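Local structure of yersinopine synthase (Yersinia pestis, 6C4M) at residues L98-A111 and I124-L138. The protein catalyses the NADPH-dependent reductive condensation of pyruvate with an aminobutanoate-histidine intermediate, the last step in making the metallophore yersinopine. Numbering follows the deposited sequence.
Sequences LAQAVGDWQRLILA and IPWAALPQLKSVILL. With NAP (NADP nicotinamide-adenine-dinucleotide phosphate), chain B.
The carbonyl of Leu-98 meets the ring of Pro-125, its O 3.4 Å from Pro-125 CD. Ala-101 O is buried against the same ring and the branches of Leu-129, and no polar partner satisfies it. At Val-102 the packing is tight: CG1, set anti to the carbonyl carbon (chi1 -56°), presses on Ala-128 CB at 3.4 Å and also on Pro-125 CG. Gly-103 N then gives a nearly straight hydrogen bond to Ala-128 O (2.8 Å), while a water donates to Gly-103 O and Trp-105 O and accepts from Gln-131 N. Leu-129 CD2 comes to the edge of the Trp-105 indole, at CD1.

Gln-106 lays its extended chain alongside that of Lys-133, with its CG against Gln-131 O. Gln-106 O accepts two backbone amides, Lys-133 N at 2.7 Å, tilted from the carbonyl plane, and Ser-134 N within it. The aliphatic part of Arg-107 passes Ser-134 OG and Ile-136 CD1, and Glu-226 ties both polar ends by a salt bridge to Arg-107 and a hydrogen bond to Ser-134. On the other face Leu-108 CD1 meets Ile-124 CD1 tip to tip and lies 3.9 Å from Trp-126 CZ3, while its CG rests on Leu-132 CD1. Leu-108 and Leu-110 each bond through N and O to the partner strand, using Ser-134 O, Ile-136 N and O, and Leu-138 N. Leu-110 CD1 touches Leu-137 CD2 at 3.6 Å, on the side covered by helix 117-121. Beyond the strand, Ala-111 CB packs on Leu-138 CD2 and Ala-111 O approaches C5D of NADP at 3.3 Å. Two parallel neighbours joined through helix 117-121 make a beta-alpha-beta crossover of the Rossmann-type dinucleotide-binding fold, with the cofactor at the C-terminal end of strand 107-110.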
ATOM      1  N   LEU A  98     -37.055   4.112 -29.148  1.00 29.32           N
ATOM      2  CA  LEU A  98     -37.382   5.350 -28.459  1.00 28.82           C
ATOM      3  C   LEU A  98     -38.461   6.133 -29.181  1.00 33.24           C
ATOM      4  O   LEU A  98     -39.195   6.917 -28.547  1.00 32.66           O
ATOM      5  CB  LEU A  98     -36.114   6.171 -28.310  1.00 27.43           C
ATOM      6  CG  LEU A  98     -35.115   5.553 -27.317  1.00 32.62           C
ATOM      7  CD1 LEU A  98     -33.724   6.134 -27.530  1.00 29.35           C
ATOM      8  CD2 LEU A  98     -35.580   5.821 -25.914  1.00 28.21           C
ATOM      9  N   ALA A  99     -38.603   5.924 -30.488  1.00 36.68           N
ATOM     10  CA  ALA A  99     -39.754   6.500 -31.173  1.00 31.36           C
ATOM     11  C   ALA A  99     -41.060   5.990 -30.610  1.00 33.38           C
ATOM     12  O   ALA A  99     -42.099   6.608 -30.850  1.00 35.60           O
ATOM     13  CB  ALA A  99     -39.674   6.204 -32.671  1.00 34.81           C
ATOM     14  N   GLN A 100     -41.051   4.889 -29.858  1.00 37.64           N
ATOM     15  CA  GLN A 100     -42.252   4.431 -29.167  1.00 38.81           C
ATOM     16  C   GLN A 100     -42.383   5.003 -27.747  1.00 42.52           C
ATOM     17  O   GLN A 100     -43.292   4.593 -27.014  1.00 37.13           O
ATOM     18  CB  GLN A 100     -42.288   2.897 -29.100  1.00 40.10           C
ATOM     19  CG  GLN A 100     -42.474   2.185 -30.451  1.00 44.53           C
ATOM     20  CD  GLN A 100     -42.166   0.688 -30.357  1.00 50.77           C
ATOM     21  OE1 GLN A 100     -41.218   0.268 -29.674  1.00 50.75           O
ATOM     22  NE2 GLN A 100     -42.964  -0.120 -31.038  1.00 56.46           N
ATOM     23  N   ALA A 101     -41.499   5.924 -27.342  1.00 32.01           N
ATOM     24  CA  ALA A 101     -41.580   6.550 -26.009  1.00 28.48           C
ATOM     25  C   ALA A 101     -42.592   7.686 -26.085  1.00 31.95           C
ATOM     26  O   ALA A 101     -42.253   8.866 -26.202  1.00 32.94           O
ATOM     27  CB  ALA A 101     -40.205   7.033 -25.549  1.00 29.85           C
ATOM     28  N   VAL A 102     -43.875   7.307 -26.037  1.00 36.59           N
ATOM     29  CA  VAL A 102     -44.988   8.220 -26.281  1.00 36.72           C
ATOM     30  C   VAL A 102     -46.150   7.891 -25.353  1.00 32.69           C
ATOM     31  O   VAL A 102     -46.269   6.781 -24.836  1.00 35.46           O
ATOM     32  CB  VAL A 102     -45.500   8.147 -27.734  1.00 36.91           C
ATOM     33  CG1 VAL A 102     -44.385   8.418 -28.696  1.00 39.62           C
ATOM     34  CG2 VAL A 102     -46.134   6.801 -28.016  1.00 36.38           C
ATOM     35  N   GLY A 103     -47.047   8.849 -25.211  1.00 33.10           N
ATOM     36  CA  GLY A 103     -48.247   8.626 -24.417  1.00 35.23           C
ATOM     37  C   GLY A 103     -48.314   9.471 -23.166  1.00 34.56           C
ATOM     38  O   GLY A 103     -47.817  10.602 -23.150  1.00 34.25           O
ATOM     39  N   ASP A 104     -48.925   8.949 -22.105  1.00 31.73           N
ATOM     40  CA  ASP A 104     -49.242   9.779 -20.956  1.00 37.19           C
ATOM     41  C   ASP A 104     -48.158   9.759 -19.884  1.00 37.14           C
ATOM     42  O   ASP A 104     -48.398  10.248 -18.771  1.00 35.11           O
ATOM     43  CB  ASP A 104     -50.589   9.344 -20.357  1.00 46.84           C
ATOM     44  CG  ASP A 104     -50.533   7.940 -19.760  1.00 57.58           C
ATOM     45  OD1 ASP A 104     -49.408   7.385 -19.649  1.00 57.72           O
ATOM     46  OD2 ASP A 104     -51.598   7.388 -19.397  1.00 67.55           O
ATOM     47  N   TRP A 105     -46.983   9.187 -20.177  1.00 33.43           N
ATOM     48  CA  TRP A 105     -45.892   9.189 -19.220  1.00 29.15           C
ATOM     49  C   TRP A 105     -45.643  10.597 -18.690  1.00 29.12           C
ATOM     50  O   TRP A 105     -45.471  11.544 -19.462  1.00 27.05           O
ATOM     51  CB  TRP A 105     -44.603   8.645 -19.864  1.00 30.43           C
ATOM     52  CG  TRP A 105     -44.804   7.317 -20.510  1.00 32.84           C
ATOM     53  CD1 TRP A 105     -44.857   7.054 -21.858  1.00 32.51           C
ATOM     54  CD2 TRP A 105     -45.031   6.068 -19.847  1.00 32.18           C
ATOM     55  NE1 TRP A 105     -45.082   5.710 -22.064  1.00 31.63           N
ATOM     56  CE2 TRP A 105     -45.197   5.084 -20.853  1.00 32.06           C
ATOM     57  CE3 TRP A 105     -45.080   5.678 -18.504  1.00 31.81           C
ATOM     58  CZ2 TRP A 105     -45.425   3.745 -20.556  1.00 35.09           C
ATOM     59  CZ3 TRP A 105     -45.297   4.343 -18.213  1.00 35.58           C
ATOM     60  CH2 TRP A 105     -45.474   3.396 -19.236  1.00 32.48           C
ATOM     61  N   GLN A 106     -45.554  10.720 -17.367  1.00 27.95           N
ATOM     62  CA  GLN A 106     -45.265  12.010 -16.747  1.00 31.77           C
ATOM     63  C   GLN A 106     -43.855  12.121 -16.183  1.00 28.98           C
ATOM     64  O   GLN A 106     -43.416  13.234 -15.880  1.00 29.23           O
ATOM     65  CB  GLN A 106     -46.290  12.296 -15.658  1.00 30.81           C
ATOM     66  CG  GLN A 106     -47.698  12.315 -16.272  1.00 33.65           C
ATOM     67  CD  GLN A 106     -48.739  12.898 -15.361  1.00 36.67           C
ATOM     68  OE1 GLN A 106     -48.430  13.668 -14.466  1.00 39.53           O
ATOM     69  NE2 GLN A 106     -49.999  12.569 -15.628  1.00 39.69           N
ATOM     70  N   ARG A 107     -43.130  11.015 -16.078  1.00 28.66           N
ATOM     71  CA  ARG A 107     -41.765  11.032 -15.571  1.00 27.85           C
ATOM     72  C   ARG A 107     -40.947  10.090 -16.437  1.00 28.15           C
ATOM     73  O   ARG A 107     -41.345   8.938 -16.675  1.00 28.06           O
ATOM     74  CB  ARG A 107     -41.742  10.630 -14.088  1.00 26.95           C
ATOM     75  CG  ARG A 107     -40.386  10.511 -13.489  1.00 27.45           C
ATOM     76  CD  ARG A 107     -40.460   9.879 -12.117  1.00 30.33           C
ATOM     77  NE  ARG A 107     -41.173  10.690 -11.138  1.00 33.81           N
ATOM     78  CZ  ARG A 107     -42.214  10.267 -10.421  1.00 36.40           C
ATOM     79  NH1 ARG A 107     -42.701   9.043 -10.584  1.00 32.33           N
ATOM     80  NH2 ARG A 107     -42.761  11.064  -9.513  1.00 40.47           N
ATOM     81  N   LEU A 108     -39.845  10.615 -16.972  1.00 28.65           N
ATOM     82  CA  LEU A 108     -38.809   9.807 -17.587  1.00 30.43           C
ATOM     83  C   LEU A 108     -37.599   9.752 -16.660  1.00 30.62           C
ATOM     84  O   LEU A 108     -37.180  10.774 -16.099  1.00 30.38           O
ATOM     85  CB  LEU A 108     -38.366  10.364 -18.937  1.00 34.19           C
ATOM     86  CG  LEU A 108     -39.438  10.609 -19.984  1.00 38.53           C
ATOM     87  CD1 LEU A 108     -38.750  11.065 -21.263  1.00 38.14           C
ATOM     88  CD2 LEU A 108     -40.276   9.356 -20.200  1.00 42.52           C
ATOM     89  N   ILE A 109     -37.053   8.556 -16.487  1.00 24.41           N
ATOM     90  CA  ILE A 109     -35.819   8.382 -15.721  1.00 22.96           C
ATOM     91  C   ILE A 109     -34.763   7.837 -16.677  1.00 27.23           C
ATOM     92  O   ILE A 109     -34.951   6.775 -17.289  1.00 28.37           O
ATOM     93  CB  ILE A 109     -36.007   7.468 -14.500  1.00 25.96           C
ATOM     94  CG1 ILE A 109     -37.155   8.004 -13.607  1.00 29.02           C
ATOM     95  CG2 ILE A 109     -34.672   7.378 -13.730  1.00 30.37           C
ATOM     96  CD1 ILE A 109     -37.495   7.178 -12.385  1.00 35.36           C
ATOM     97  N   LEU A 110     -33.659   8.578 -16.837  1.00 30.83           N
ATOM     98  CA  LEU A 110     -32.558   8.134 -17.699  1.00 30.34           C
ATOM     99  C   LEU A 110     -31.655   7.255 -16.867  1.00 27.46           C
ATOM    100  O   LEU A 110     -30.925   7.734 -16.004  1.00 29.14           O
ATOM    101  CB  LEU A 110     -31.796   9.309 -18.301  1.00 27.24           C
ATOM    102  CG  LEU A 110     -32.506   9.890 -19.523  1.00 36.77           C
ATOM    103  CD1 LEU A 110     -31.875  11.185 -19.981  1.00 42.72           C
ATOM    104  CD2 LEU A 110     -32.422   8.913 -20.648  1.00 41.47           C
ATOM    105  N   ALA A 111     -31.774   5.951 -17.095  1.00 30.49           N
ATOM    106  CA  ALA A 111     -30.936   4.941 -16.481  1.00 27.15           C
ATOM    107  C   ALA A 111     -29.900   4.383 -17.441  1.00 32.06           C
ATOM    108  O   ALA A 111     -29.352   3.310 -17.175  1.00 33.75           O
ATOM    109  CB  ALA A 111     -31.781   3.789 -15.941  1.00 31.07           C
ATOM    110  N   ILE A 124     -36.250  11.027 -28.605  1.00 29.97           N
ATOM    111  CA  ILE A 124     -37.549  11.003 -27.932  1.00 29.69           C
ATOM    112  C   ILE A 124     -38.504  11.958 -28.644  1.00 31.60           C
ATOM    113  O   ILE A 124     -38.178  13.142 -28.843  1.00 29.25           O
ATOM    114  CB  ILE A 124     -37.445  11.352 -26.438  1.00 33.92           C
ATOM    115  CG1 ILE A 124     -36.791  10.172 -25.690  1.00 30.78           C
ATOM    116  CG2 ILE A 124     -38.848  11.658 -25.848  1.00 30.59           C
ATOM    117  CD1 ILE A 124     -36.230  10.529 -24.422  1.00 37.59           C
ATOM    118  N   PRO A 125     -39.679  11.507 -29.019  1.00 33.72           N
ATOM    119  CA  PRO A 125     -40.673  12.386 -29.676  1.00 34.73           C
ATOM    120  C   PRO A 125     -41.460  13.167 -28.628  1.00 34.89           C
ATOM    121  O   PRO A 125     -42.547  12.797 -28.182  1.00 34.73           O
ATOM    122  CB  PRO A 125     -41.539  11.391 -30.450  1.00 37.37           C
ATOM    123  CG  PRO A 125     -41.551  10.194 -29.548  1.00 38.47           C
ATOM    124  CD  PRO A 125     -40.166  10.122 -28.920  1.00 35.38           C
ATOM    125  N   TRP A 126     -40.848  14.281 -28.221  1.00 29.97           N
ATOM    126  CA  TRP A 126     -41.340  15.062 -27.100  1.00 28.89           C
ATOM    127  C   TRP A 126     -42.779  15.490 -27.313  1.00 30.09           C
ATOM    128  O   TRP A 126     -43.564  15.554 -26.359  1.00 26.63           O
ATOM    129  CB  TRP A 126     -40.429  16.278 -26.905  1.00 26.12           C
ATOM    130  CG  TRP A 126     -39.001  15.886 -26.607  1.00 26.38           C
ATOM    131  CD1 TRP A 126     -37.921  16.012 -27.417  1.00 26.32           C
ATOM    132  CD2 TRP A 126     -38.526  15.310 -25.392  1.00 27.39           C
ATOM    133  NE1 TRP A 126     -36.802  15.559 -26.786  1.00 25.85           N
ATOM    134  CE2 TRP A 126     -37.146  15.111 -25.539  1.00 26.16           C
ATOM    135  CE3 TRP A 126     -39.144  14.939 -24.190  1.00 24.56           C
ATOM    136  CZ2 TRP A 126     -36.367  14.559 -24.536  1.00 27.39           C
ATOM    137  CZ3 TRP A 126     -38.367  14.377 -23.197  1.00 24.93           C
ATOM    138  CH2 TRP A 126     -36.992  14.197 -23.379  1.00 28.73           C
ATOM    139  N   ALA A 127     -43.146  15.786 -28.573  1.00 27.49           N
ATOM    140  CA  ALA A 127     -44.496  16.243 -28.864  1.00 27.35           C
ATOM    141  C   ALA A 127     -45.517  15.201 -28.462  1.00 27.80           C
ATOM    142  O   ALA A 127     -46.655  15.545 -28.134  1.00 28.83           O
ATOM    143  CB  ALA A 127     -44.651  16.571 -30.362  1.00 26.80           C
ATOM    144  N   ALA A 128     -45.123  13.930 -28.449  1.00 29.51           N
ATOM    145  CA  ALA A 128     -46.037  12.844 -28.126  1.00 31.31           C
ATOM    146  C   ALA A 128     -46.053  12.506 -26.648  1.00 29.87           C
ATOM    147  O   ALA A 128     -46.552  11.437 -26.280  1.00 30.79           O
ATOM    148  CB  ALA A 128     -45.672  11.601 -28.934  1.00 36.03           C
ATOM    149  N   LEU A 129     -45.494  13.378 -25.803  1.00 28.65           N
ATOM    150  CA  LEU A 129     -45.517  13.230 -24.345  1.00 27.97           C
ATOM    151  C   LEU A 129     -46.153  14.500 -23.789  1.00 26.80           C
ATOM    152  O   LEU A 129     -45.463  15.349 -23.216  1.00 30.13           O
ATOM    153  CB  LEU A 129     -44.103  12.992 -23.791  1.00 26.82           C
ATOM    154  CG  LEU A 129     -43.447  11.690 -24.259  1.00 27.55           C
ATOM    155  CD1 LEU A 129     -41.967  11.643 -23.947  1.00 27.69           C
ATOM    156  CD2 LEU A 129     -44.164  10.511 -23.620  1.00 30.54           C
ATOM    157  N   PRO A 130     -47.479  14.654 -23.936  1.00 28.26           N
ATOM    158  CA  PRO A 130     -48.131  15.920 -23.557  1.00 27.66           C
ATOM    159  C   PRO A 130     -48.176  16.168 -22.064  1.00 31.11           C
ATOM    160  O   PRO A 130     -48.305  17.327 -21.646  1.00 34.39           O
ATOM    161  CB  PRO A 130     -49.550  15.771 -24.133  1.00 33.15           C
ATOM    162  CG  PRO A 130     -49.776  14.267 -24.192  1.00 29.66           C
ATOM    163  CD  PRO A 130     -48.427  13.681 -24.499  1.00 31.46           C
ATOM    164  N   GLN A 131     -48.039  15.132 -21.244  1.00 30.46           N
ATOM    165  CA  GLN A 131     -48.164  15.288 -19.804  1.00 29.69           C
ATOM    166  C   GLN A 131     -46.832  15.117 -19.083  1.00 32.19           C
ATOM    167  O   GLN A 131     -46.808  14.939 -17.857  1.00 29.13           O
ATOM    168  CB  GLN A 131     -49.171  14.291 -19.270  1.00 32.26           C
ATOM    169  CG  GLN A 131     -50.513  14.442 -19.887  1.00 38.84           C
ATOM    170  CD  GLN A 131     -51.542  13.885 -18.996  1.00 48.20           C
ATOM    171  OE1 GLN A 131     -51.722  12.669 -18.919  1.00 52.45           O
ATOM    172  NE2 GLN A 131     -52.207  14.761 -18.264  1.00 44.76           N
ATOM    173  N   LEU A 132     -45.738  15.183 -19.814  1.00 29.08           N
ATOM    174  CA  LEU A 132     -44.420  15.040 -19.222  1.00 29.11           C
ATOM    175  C   LEU A 132     -44.177  16.134 -18.187  1.00 27.60           C
ATOM    176  O   LEU A 132     -44.278  17.324 -18.496  1.00 29.51           O
ATOM    177  CB  LEU A 132     -43.352  15.099 -20.317  1.00 31.45           C
ATOM    178  CG  LEU A 132     -41.918  14.958 -19.788  1.00 28.06           C
ATOM    179  CD1 LEU A 132     -41.708  13.583 -19.135  1.00 27.88           C
ATOM    180  CD2 LEU A 132     -40.940  15.176 -20.941  1.00 31.17           C
ATOM    181  N   LYS A 133     -43.834  15.725 -16.959  1.00 28.06           N
ATOM    182  CA  LYS A 133     -43.528  16.657 -15.874  1.00 29.16           C
ATOM    183  C   LYS A 133     -42.073  16.651 -15.405  1.00 31.93           C
ATOM    184  O   LYS A 133     -41.614  17.667 -14.861  1.00 28.29           O
ATOM    185  CB  LYS A 133     -44.385  16.345 -14.643  1.00 30.16           C
ATOM    186  CG  LYS A 133     -45.896  16.368 -14.846  1.00 42.47           C
ATOM    187  CD  LYS A 133     -46.576  16.216 -13.473  1.00 46.59           C
ATOM    188  CE  LYS A 133     -47.098  17.546 -12.926  1.00 60.47           C
ATOM    189  NZ  LYS A 133     -48.520  17.811 -13.361  1.00 59.09           N
ATOM    190  N   SER A 134     -41.357  15.532 -15.513  1.00 30.16           N
ATOM    191  CA  SER A 134     -40.015  15.484 -14.952  1.00 27.91           C
ATOM    192  C   SER A 134     -39.121  14.521 -15.726  1.00 28.18           C
ATOM    193  O   SER A 134     -39.555  13.487 -16.252  1.00 27.17           O
ATOM    194  CB  SER A 134     -40.068  15.086 -13.485  1.00 31.13           C
ATOM    195  OG  SER A 134     -40.606  13.787 -13.375  1.00 41.42           O
ATOM    196  N   VAL A 135     -37.843  14.878 -15.765  1.00 26.12           N
ATOM    197  CA  VAL A 135     -36.803  14.043 -16.323  1.00 26.53           C
ATOM    198  C   VAL A 135     -35.710  13.911 -15.274  1.00 27.26           C
ATOM    199  O   VAL A 135     -35.130  14.918 -14.855  1.00 28.49           O
ATOM    200  CB  VAL A 135     -36.239  14.644 -17.614  1.00 27.41           C
ATOM    201  CG1 VAL A 135     -35.038  13.862 -18.057  1.00 25.25           C
ATOM    202  CG2 VAL A 135     -37.328  14.659 -18.699  1.00 24.73           C
ATOM    203  N   ILE A 136     -35.445  12.684 -14.844  1.00 23.14           N
ATOM    204  CA  ILE A 136     -34.488  12.414 -13.776  1.00 24.10           C
ATOM    205  C   ILE A 136     -33.259  11.751 -14.378  1.00 28.78           C
ATOM    206  O   ILE A 136     -33.378  10.784 -15.134  1.00 27.88           O
ATOM    207  CB  ILE A 136     -35.113  11.536 -12.679  1.00 25.18           C
ATOM    208  CG1 ILE A 136     -36.374  12.227 -12.104  1.00 31.61           C
ATOM    209  CG2 ILE A 136     -34.118  11.275 -11.558  1.00 29.66           C
ATOM    210  CD1 ILE A 136     -37.193  11.358 -11.190  1.00 35.97           C
ATOM    211  N   LEU A 137     -32.076  12.248 -13.996  1.00 29.11           N
ATOM    212  CA  LEU A 137     -30.787  11.735 -14.465  1.00 29.43           C
ATOM    213  C   LEU A 137     -30.235  10.849 -13.337  1.00 30.46           C
ATOM    214  O   LEU A 137     -29.763  11.334 -12.298  1.00 27.01           O
ATOM    215  CB  LEU A 137     -29.886  12.905 -14.854  1.00 27.69           C
ATOM    216  CG  LEU A 137     -30.518  13.899 -15.856  1.00 29.94           C
ATOM    217  CD1 LEU A 137     -29.509  14.922 -16.295  1.00 31.79           C
ATOM    218  CD2 LEU A 137     -31.159  13.248 -17.069  1.00 29.35           C
ATOM    219  N   LEU A 138     -30.363   9.531 -13.528  1.00 28.14           N
ATOM    220  CA  LEU A 138     -30.152   8.598 -12.434  1.00 27.08           C
ATOM    221  C   LEU A 138     -28.703   8.616 -11.956  1.00 32.40           C
ATOM    222  O   LEU A 138     -28.448   8.509 -10.751  1.00 32.43           O
ATOM    223  CB  LEU A 138     -30.570   7.189 -12.860  1.00 26.51           C
ATOM    224  CG  LEU A 138     -30.469   6.102 -11.762  1.00 31.90           C
ATOM    225  CD1 LEU A 138     -31.465   6.337 -10.646  1.00 34.35           C
ATOM    226  CD2 LEU A 138     -30.711   4.720 -12.349  1.00 31.67           C
TER
HETATM  227  PA  NAP B 501     -25.548  -0.180 -17.612  1.00 40.99           P
HETATM  228  O1A NAP B 501     -24.995   1.140 -17.240  1.00 47.08           O
HETATM  229  O2A NAP B 501     -24.433  -1.215 -17.913  1.00 49.63           O
HETATM  230  O5B NAP B 501     -26.509   0.038 -18.928  1.00 36.38           O
HETATM  231  C5B NAP B 501     -27.785   0.653 -18.643  1.00 36.76           C
HETATM  232  C4B NAP B 501     -28.569   0.726 -19.967  1.00 39.24           C
HETATM  233  O4B NAP B 501     -27.704   1.571 -20.947  1.00 37.63           O
HETATM  234  C3B NAP B 501     -28.721  -0.431 -20.502  1.00 37.80           C
HETATM  235  O3B NAP B 501     -30.014  -0.526 -21.180  1.00 34.87           O
HETATM  236  C2B NAP B 501     -27.543  -0.545 -21.645  1.00 35.36           C
HETATM  237  O2B NAP B 501     -27.962  -1.465 -22.712  1.00 38.28           O
HETATM  238  C1B NAP B 501     -27.408   0.638 -22.126  1.00 37.53           C
HETATM  239  N9A NAP B 501     -25.980   0.832 -22.387  1.00 36.71           N
HETATM  240  C8A NAP B 501     -24.846   0.610 -21.704  1.00 35.35           C
HETATM  241  N7A NAP B 501     -23.858   0.985 -22.529  1.00 35.54           N
HETATM  242  C5A NAP B 501     -24.413   1.430 -23.701  1.00 37.87           C
HETATM  243  C6A NAP B 501     -23.775   1.917 -24.814  1.00 39.24           C
HETATM  244  N6A NAP B 501     -22.381   2.131 -25.202  1.00 39.44           N
HETATM  245  N1A NAP B 501     -24.507   2.309 -25.873  1.00 40.16           N
HETATM  246  C2A NAP B 501     -25.880   2.233 -25.832  1.00 39.74           C
HETATM  247  N3A NAP B 501     -26.508   1.748 -24.722  1.00 39.37           N
HETATM  248  C4A NAP B 501     -25.750   1.346 -23.640  1.00 37.37           C
HETATM  249  O3  NAP B 501     -26.452  -0.724 -16.335  1.00 47.03           O
HETATM  250  PN  NAP B 501     -26.620  -0.139 -14.837  1.00 41.30           P
HETATM  251  O1N NAP B 501     -28.014  -0.426 -14.489  1.00 42.54           O
HETATM  252  O2N NAP B 501     -25.601  -0.924 -13.975  1.00 39.81           O
HETATM  253  O5D NAP B 501     -26.256   1.479 -14.649  1.00 43.31           O
HETATM  254  C5D NAP B 501     -27.301   2.487 -14.671  1.00 43.10           C
HETATM  255  C4D NAP B 501     -26.603   3.843 -14.442  1.00 41.94           C
HETATM  256  O4D NAP B 501     -25.915   3.856 -13.001  1.00 37.80           O
HETATM  257  C3D NAP B 501     -25.626   4.100 -15.288  1.00 44.95           C
HETATM  258  O3D NAP B 501     -25.546   5.606 -15.376  1.00 47.24           O
HETATM  259  C2D NAP B 501     -24.324   3.642 -14.622  1.00 47.80           C
HETATM  260  O2D NAP B 501     -23.325   4.454 -15.028  1.00 45.56           O
HETATM  261  C1D NAP B 501     -24.620   3.943 -13.140  1.00 44.57           C
HETATM  262  N1N NAP B 501     -23.983   3.015 -12.173  1.00 44.62           N
HETATM  263  C2N NAP B 501     -24.571   1.860 -11.790  1.00 41.43           C
HETATM  264  C3N NAP B 501     -23.921   1.041 -10.839  1.00 45.94           C
HETATM  265  C7N NAP B 501     -24.553  -0.290 -10.378  1.00 43.32           C
HETATM  266  O7N NAP B 501     -24.327  -0.740  -9.326  1.00 49.85           O
HETATM  267  N7N NAP B 501     -25.433  -0.955 -11.301  1.00 38.15           N
HETATM  268  C4N NAP B 501     -22.710   1.404 -10.319  1.00 48.05           C
HETATM  269  C5N NAP B 501     -22.130   2.550 -10.709  1.00 50.45           C
HETATM  270  C6N NAP B 501     -22.772   3.375 -11.639  1.00 48.80           C
HETATM  271  P2B NAP B 501     -27.702  -3.135 -22.538  1.00 42.89           P
HETATM  272  O1X NAP B 501     -26.260  -3.399 -22.916  1.00 43.55           O
HETATM  273  O2X NAP B 501     -27.933  -3.549 -21.124  1.00 37.57           O
HETATM  274  O3X NAP B 501     -28.601  -3.865 -23.509  1.00 40.43           O
HETATM  275  O   HOH W   1     -47.020  12.508 -21.481  1.00 32.05           O